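Local coordinates for protein glutamine cyclotransferase (Porphyromonas gingivalis W83, PDB 6QQL) that probably catalyses the zinc-dependent cyclisation of N-terminal glutamine into pyroglutamate on peptides and proteins, at residues T111-C115 with E126-G130; A80-L86 with T165-S170. All coordinates share one frame; numbering follows the deposited sequence.

Contact 1: residues T111-C115 with E126-G130; sequences TRPVC and ETFDG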
ATOM      1  N   THR A 111       9.632   4.602   4.300  1.00 23.44           N
ATOM      2  CA  THR A 111      10.363   3.492   4.891  1.00 15.76           C
ATOM      3  C   THR A 111      10.561   3.779   6.371  1.00 22.59           C
ATOM      4  O   THR A 111      10.774   4.930   6.764  1.00 37.27           O
ATOM      5  CB  THR A 111      11.717   3.280   4.202  1.00 26.87           C
ATOM      6  OG1 THR A 111      11.526   3.182   2.778  1.00 16.68           O
ATOM      7  CG2 THR A 111      12.434   2.017   4.753  1.00 15.60           C
ATOM      8  N   ARG A 112      10.415   2.744   7.188  1.00 26.79           N
ATOM      9  CA  ARG A 112      10.753   2.856   8.596  1.00 25.18           C
ATOM     10  C   ARG A 112      12.244   3.163   8.736  1.00 20.06           C
ATOM     11  O   ARG A 112      13.059   2.598   8.004  1.00 22.27           O
ATOM     12  CB  ARG A 112      10.392   1.566   9.333  1.00 16.69           C
ATOM     13  CG  ARG A 112      10.726   1.581  10.821  1.00 22.10           C
ATOM     14  CD  ARG A 112       9.805   0.654  11.572  1.00 24.61           C
ATOM     15  NE  ARG A 112       9.950   0.695  13.026  1.00 29.04           N
ATOM     16  CZ  ARG A 112       9.446   1.650  13.804  1.00 27.91           C
ATOM     17  NH1 ARG A 112       8.789   2.671  13.262  1.00 32.49           N
ATOM     18  NH2 ARG A 112       9.609   1.590  15.122  1.00 20.83           N
ATOM     19  N   PRO A 113      12.633   4.067   9.641  1.00 18.44           N
ATOM     20  CA  PRO A 113      14.029   4.528   9.690  1.00 26.42           C
ATOM     21  C   PRO A 113      15.014   3.525  10.261  1.00 28.97           C
ATOM     22  O   PRO A 113      16.221   3.809  10.277  1.00 29.79           O
ATOM     23  CB  PRO A 113      13.950   5.757  10.609  1.00 30.43           C
ATOM     24  CG  PRO A 113      12.518   6.128  10.669  1.00 23.83           C
ATOM     25  CD  PRO A 113      11.774   4.851  10.545  1.00 19.63           C
ATOM     26  N   VAL A 114      14.540   2.377  10.735  1.00 37.75           N
ATOM     27  CA  VAL A 114      15.361   1.432  11.482  1.00 43.28           C
ATOM     28  C   VAL A 114      14.814   0.036  11.283  1.00 56.39           C
ATOM     29  O   VAL A 114      13.597  -0.154  11.189  1.00 59.28           O
ATOM     30  CB  VAL A 114      15.362   1.753  12.983  1.00 22.24           C
ATOM     31  CG1 VAL A 114      16.364   2.840  13.278  1.00 36.76           C
ATOM     32  CG2 VAL A 114      13.964   2.186  13.375  1.00 21.70           C
ATOM     33  N   CYS A 115      15.721  -0.946  11.224  1.00 54.33           N
ATOM     34  CA  CYS A 115      15.336  -2.354  11.335  1.00 43.05           C
ATOM     35  C   CYS A 115      15.371  -2.749  12.816  1.00 47.08           C
ATOM     36  O   CYS A 115      16.284  -3.417  13.306  1.00 52.60           O
ATOM     37  CB  CYS A 115      16.214  -3.237  10.449  1.00 44.16           C
ATOM     38  SG  CYS A 115      17.990  -2.824  10.223  1.00 51.20           S
ATOM     39  N   GLU A 126      20.309   1.017  12.503  1.00 43.75           N
ATOM     40  CA  GLU A 126      20.629   1.194  11.090  1.00 47.56           C
ATOM     41  C   GLU A 126      19.386   1.099  10.209  1.00 48.08           C
ATOM     42  O   GLU A 126      18.289   0.761  10.659  1.00 52.55           O
ATOM     43  CB  GLU A 126      21.688   0.177  10.650  1.00 48.23           C
ATOM     44  CG  GLU A 126      22.862   0.090  11.613  1.00 63.76           C
ATOM     45  CD  GLU A 126      23.742   1.346  11.584  1.00 72.62           C
ATOM     46  OE1 GLU A 126      24.057   1.831  10.474  1.00 72.70           O
ATOM     47  OE2 GLU A 126      24.092   1.871  12.667  1.00 72.45           O
ATOM     48  N   THR A 127      19.568   1.458   8.941  1.00 42.72           N
ATOM     49  CA  THR A 127      18.476   1.553   7.984  1.00 47.03           C
ATOM     50  C   THR A 127      18.373   0.303   7.104  1.00 47.61           C
ATOM     51  O   THR A 127      19.302  -0.512   7.013  1.00 40.66           O
ATOM     52  CB  THR A 127      18.637   2.804   7.112  1.00 34.60           C
ATOM     53  OG1 THR A 127      19.794   2.672   6.276  1.00 32.15           O
ATOM     54  CG2 THR A 127      18.771   4.029   7.981  1.00 25.51           C
ATOM     55  N   PHE A 128      17.198   0.142   6.484  1.00 38.20           N
ATOM     56  CA  PHE A 128      16.942  -0.967   5.571  1.00 35.82           C
ATOM     57  C   PHE A 128      16.191  -0.453   4.344  1.00 17.73           C
ATOM     58  O   PHE A 128      15.763   0.699   4.291  1.00 17.45           O
ATOM     59  CB  PHE A 128      16.184  -2.112   6.269  1.00 27.97           C
ATOM     60  CG  PHE A 128      14.765  -1.784   6.645  1.00 39.75           C
ATOM     61  CD1 PHE A 128      14.487  -0.985   7.742  1.00 46.14           C
ATOM     62  CD2 PHE A 128      13.699  -2.315   5.923  1.00 43.91           C
ATOM     63  CE1 PHE A 128      13.168  -0.702   8.096  1.00 43.34           C
ATOM     64  CE2 PHE A 128      12.386  -2.037   6.275  1.00 39.22           C
ATOM     65  CZ  PHE A 128      12.123  -1.232   7.361  1.00 39.28           C
ATOM     66  N   ASP A 129      16.052  -1.319   3.335  1.00 17.35           N
ATOM     67  CA  ASP A 129      15.558  -0.886   2.032  1.00 19.00           C
ATOM     68  C   ASP A 129      14.039  -0.773   1.990  1.00 22.35           C
ATOM     69  O   ASP A 129      13.504   0.023   1.207  1.00 15.27           O
ATOM     70  CB  ASP A 129      16.014  -1.855   0.936  1.00 24.44           C
ATOM     71  CG  ASP A 129      17.493  -1.712   0.584  1.00 41.49           C
ATOM     72  OD1 ASP A 129      18.159  -0.766   1.070  1.00 18.52           O
ATOM     73  OD2 ASP A 129      17.978  -2.563  -0.201  1.00 54.25           O
ATOM     74  N   GLY A 130      13.336  -1.588   2.780  1.00 23.98           N
ATOM     75  CA  GLY A 130      11.889  -1.652   2.732  1.00 25.10           C
ATOM     76  C   GLY A 130      11.349  -1.953   1.348  1.00 24.02           C
ATOM     77  O   GLY A 130      10.391  -1.319   0.893  1.00 30.62           O
TER

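Contact 2: residues A80-L86 with T165-S170; sequences AHDGTML and TEDYGS. With ZN (zinc ion), chain C.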
ATOM      1  N   ALA A  80       5.930  13.726  15.239  1.00 63.20           N
ATOM      2  CA  ALA A  80       5.879  12.302  15.500  1.00 47.47           C
ATOM      3  C   ALA A  80       5.789  12.069  17.002  1.00 56.06           C
ATOM      4  O   ALA A  80       5.831  13.004  17.804  1.00 53.76           O
ATOM      5  CB  ALA A  80       7.103  11.611  14.905  1.00 26.64           C
ATOM      6  N   HIS A  81       5.690  10.792  17.380  1.00 58.64           N
ATOM      7  CA  HIS A  81       5.583  10.428  18.790  1.00 52.17           C
ATOM      8  C   HIS A  81       6.770  10.941  19.602  1.00 52.05           C
ATOM      9  O   HIS A  81       6.596  11.402  20.737  1.00 45.78           O
ATOM     10  CB  HIS A  81       5.459   8.915  18.906  1.00 46.96           C
ATOM     11  CG  HIS A  81       6.730   8.200  18.592  1.00 52.29           C
ATOM     12  ND1 HIS A  81       7.382   8.349  17.387  1.00 53.25           N
ATOM     13  CD2 HIS A  81       7.494   7.365  19.334  1.00 57.31           C
ATOM     14  CE1 HIS A  81       8.484   7.619  17.393  1.00 54.12           C
ATOM     15  NE2 HIS A  81       8.574   7.009  18.561  1.00 56.66           N
ATOM     16  N   ASP A  82       7.981  10.880  19.031  1.00 56.01           N
ATOM     17  CA  ASP A  82       9.216  11.315  19.677  1.00 55.76           C
ATOM     18  C   ASP A  82       9.632  12.716  19.247  1.00 59.19           C
ATOM     19  O   ASP A  82      10.828  13.029  19.230  1.00 62.10           O
ATOM     20  CB  ASP A  82      10.364  10.331  19.416  1.00 63.00           C
ATOM     21  CG  ASP A  82      10.849  10.321  17.953  1.00 66.07           C
ATOM     22  OD1 ASP A  82      10.329  11.092  17.116  1.00 68.81           O
ATOM     23  OD2 ASP A  82      11.781   9.542  17.644  1.00 59.80           O
ATOM     24  N   GLY A  83       8.671  13.551  18.854  1.00 61.05           N
ATOM     25  CA  GLY A  83       8.918  14.964  18.660  1.00 57.66           C
ATOM     26  C   GLY A  83       9.584  15.370  17.364  1.00 57.09           C
ATOM     27  O   GLY A  83       9.675  16.575  17.096  1.00 66.82           O
ATOM     28  N   THR A  84      10.081  14.431  16.562  1.00 53.58           N
ATOM     29  CA  THR A  84      10.582  14.800  15.242  1.00 58.83           C
ATOM     30  C   THR A  84       9.469  15.439  14.410  1.00 57.91           C
ATOM     31  O   THR A  84       8.331  14.967  14.400  1.00 66.41           O
ATOM     32  CB  THR A  84      11.135  13.568  14.533  1.00 62.97           C
ATOM     33  OG1 THR A  84      11.843  12.753  15.478  1.00 63.52           O
ATOM     34  CG2 THR A  84      12.075  13.979  13.409  1.00 63.99           C
ATOM     35  N   MET A  85       9.792  16.508  13.697  1.00 47.28           N
ATOM     36  CA  MET A  85       8.802  17.192  12.875  1.00 52.24           C
ATOM     37  C   MET A  85       8.885  16.667  11.449  1.00 54.76           C
ATOM     38  O   MET A  85       9.837  16.971  10.722  1.00 66.00           O
ATOM     39  CB  MET A  85       9.007  18.698  12.935  1.00 66.02           C
ATOM     40  CG  MET A  85       8.592  19.294  14.270  1.00 75.07           C
ATOM     41  SD  MET A  85       6.805  19.179  14.534  1.00 64.29           S
ATOM     42  CE  MET A  85       6.143  19.721  12.958  1.00 52.25           C
ATOM     43  N   LEU A  86       7.861  15.928  11.033  1.00 44.57           N
ATOM     44  CA  LEU A  86       8.020  15.333   9.713  1.00 38.23           C
ATOM     45  C   LEU A  86       7.333  16.150   8.632  1.00 44.98           C
ATOM     46  O   LEU A  86       6.235  16.680   8.843  1.00 51.15           O
ATOM     47  CB  LEU A  86       7.478  13.904   9.684  1.00 33.49           C
ATOM     48  CG  LEU A  86       8.050  12.993  10.768  1.00 35.74           C
ATOM     49  CD1 LEU A  86       7.266  11.686  10.851  1.00 38.14           C
ATOM     50  CD2 LEU A  86       9.539  12.736  10.507  1.00 33.65           C
ATOM     51  N   THR A 165       4.502   8.481   5.931  1.00 29.61           N
ATOM     52  CA  THR A 165       4.650   8.468   7.388  1.00 26.51           C
ATOM     53  C   THR A 165       3.693   7.475   8.037  1.00 31.74           C
ATOM     54  O   THR A 165       3.036   7.768   9.042  1.00 21.16           O
ATOM     55  CB  THR A 165       4.451   9.868   7.971  1.00 24.42           C
ATOM     56  OG1 THR A 165       3.134  10.337   7.655  1.00 37.96           O
ATOM     57  CG2 THR A 165       5.475  10.840   7.399  1.00 20.66           C
ATOM     58  N   GLU A 166       3.584   6.297   7.427  1.00 44.19           N
ATOM     59  CA  GLU A 166       2.835   5.218   8.057  1.00 52.78           C
ATOM     60  C   GLU A 166       3.681   4.444   9.074  1.00 55.93           C
ATOM     61  O   GLU A 166       3.131   3.962  10.075  1.00 55.82           O
ATOM     62  CB  GLU A 166       2.272   4.273   6.986  1.00 46.05           C
ATOM     63  CG  GLU A 166       1.541   3.046   7.532  1.00 39.81           C
ATOM     64  CD  GLU A 166       2.469   1.880   7.773  1.00 34.39           C
ATOM     65  OE1 GLU A 166       3.648   1.988   7.388  1.00 33.98           O
ATOM     66  OE2 GLU A 166       2.032   0.857   8.348  1.00 37.62           O
ATOM     67  N   ASP A 167       5.004   4.327   8.852  1.00 44.70           N
ATOM     68  CA  ASP A 167       5.877   3.438   9.620  1.00 42.89           C
ATOM     69  C   ASP A 167       6.825   4.171  10.578  1.00 45.22           C
ATOM     70  O   ASP A 167       7.880   3.621  10.919  1.00 51.64           O
ATOM     71  CB  ASP A 167       6.702   2.556   8.675  1.00 49.07           C
ATOM     72  CG  ASP A 167       6.378   1.062   8.788  1.00 56.59           C
ATOM     73  OD1 ASP A 167       5.894   0.589   9.839  1.00 60.04           O
ATOM     74  OD2 ASP A 167       6.638   0.349   7.804  1.00 68.47           O
ATOM     75  N   TYR A 168       6.509   5.399  11.006  1.00 39.45           N
ATOM     76  CA  TYR A 168       7.430   6.129  11.885  1.00 44.31           C
ATOM     77  C   TYR A 168       7.161   5.920  13.369  1.00 48.73           C
ATOM     78  O   TYR A 168       7.993   6.316  14.193  1.00 44.50           O
ATOM     79  CB  TYR A 168       7.391   7.645  11.599  1.00 35.55           C
ATOM     80  CG  TYR A 168       8.712   8.382  11.829  1.00 43.27           C
ATOM     81  CD1 TYR A 168       9.702   8.416  10.838  1.00 53.50           C
ATOM     82  CD2 TYR A 168       8.963   9.062  13.015  1.00 50.68           C
ATOM     83  CE1 TYR A 168      10.909   9.101  11.029  1.00 51.08           C
ATOM     84  CE2 TYR A 168      10.173   9.749  13.219  1.00 56.86           C
ATOM     85  CZ  TYR A 168      11.135   9.762  12.223  1.00 59.52           C
ATOM     86  OH  TYR A 168      12.319  10.440  12.429  1.00 67.21           O
ATOM     87  N   GLY A 169       6.041   5.303  13.728  1.00 47.87           N
ATOM     88  CA  GLY A 169       5.643   5.197  15.114  1.00 42.98           C
ATOM     89  C   GLY A 169       6.560   4.329  15.960  1.00 43.98           C
ATOM     90  O   GLY A 169       7.626   3.873  15.542  1.00 31.77           O
ATOM     91  N   SER A 170       6.140   4.145  17.213  1.00 55.12           N
ATOM     92  CA  SER A 170       6.760   3.215  18.142  1.00 52.02           C
ATOM     93  C   SER A 170       5.764   2.122  18.505  1.00 46.71           C
ATOM     94  O   SER A 170       4.549   2.256  18.323  1.00 30.61           O
ATOM     95  CB  SER A 170       7.238   3.910  19.410  1.00 54.06           C
ATOM     96  OG  SER A 170       6.144   4.469  20.098  1.00 33.56           O
TER
HETATM   97 ZN    ZN C 401       6.513  -1.250   8.518  1.00 92.80          ZN

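Contact 1: residues T111-C115 with E126-G130
The long loop between strand 102-108 and helix 131-149, the helix that brings in the zinc ligand Asp133, is drawn together here by Phe128 and Glu126, which meet Thr111-Cys115. One backbone hydrogen bond joins the two parts, from Cys115 N to Glu126 O (3.1 Å, 151° at the hydrogen). The CA-H of Val114 points at the same carbonyl oxygen. Phe128 contributes the largest share of the buried surface. Its CG lies between the backbone N and the carbonyl carbon (chi1 69°), a rotamer that turns the ring toward 111-115. There Thr111 CG2 sits over one face, 4.2 Å from CZ and toward the rim, while Val114 O comes up at the edge near the ring plane, next to CE1. CE1 also meets Arg112 CB at 3.8 Å, and CD1 packs on Cys115 CB at 3.9 Å. The polar ends are tied outside the contact: Thr111 OG1 bonds to Arg46 N, and Arg112 NE forms a salt bridge with Asp116. The two segments are thus held by one backbone hydrogen bond and by an aromatic ring set among carbonyl oxygens and aliphatic carbons, while the Thr111 hydroxyl and the Arg112 guanidinium are engaged by residues beyond them.

Contact 2: residues A80-L86 with T165-S170
His81 and Gly169 make the nearest backbone approach, 6.4 Å between CA atoms, where the type I turn from Ala80 to Gly83 comes up against the loop 165-170; no hydrogen bond crosses, and the contact is made by side chains packing on each other and on the backbone of 168-170. Tyr168 lies at its middle. Leu86 reaches over one face of the phenol ring, its CD1 3.9 Å from the centroid and 19° off the normal, a CH-pi contact, while CD2 of the same fork extends along the ring to CZ. With its CG anti to the carbonyl carbon (chi1 -53°), Leu86 also brings CD1 within 4.0 Å of Thr165 CG2. Ala80 CB touches Tyr168 CD2 obliquely at 3.7 Å. Asp82 OD1 and Thr84 OG1 stand at the ring edge, near its plane, and the Asp82 carboxylate is turned 77° from the ring. These two are tied to each other: Thr84 OG1 donates to Asp82 OD1 (2.8 Å) from above the carboxylate plane, with a weak second bond from Thr84 N, which probably helps hold the turn beside the edge of the tyrosine ring. At the other end the His81 imidazole is layered between Ser170 N, over the centre of one face, and its neighbour Asp82 CB over the other; the CB of Ser170 lies 3.5 Å from His81 NE2. Asp167, next to Tyr168, takes no part in this packing and instead binds zinc, modelled unevenly through both carboxylate oxygens, a detail that is doubtful, with Asp133 and His283 completing the protein ligands. The arrangement is that of a β-hairpin connection, between antiparallel strands 70-79 and 85-95 at the edge of the mixed sheet, laid against a metal-binding loop that follows strand 157-163 in this M28-family fold.

Contact 1 is nested within the stretch of chain closed by contact 2, and the two meet directly, their centres 14 Å apart. Arg112 provides the polar link: its NH1 lies 2.7 Å from Asp167 O and 2.8 Å from Gly169 O, probable hydrogen bonds that fasten segment 111-115 to the backbone of 165-170, which carries the zinc ligand Asp167. Beside them Pro113 CG packs against Tyr168 CE1 at 3.4 Å, so the tyrosine links the hairpin turn to contact 1. The Arg112 side chain comes within about 5 Å of the zinc ion and about 3 Å of the His283 side chain. Both contacts therefore border the metal site, contact 2 supplying Asp167 and contact 1 an arginine beside the zinc ligands, consistent with a second-shell position.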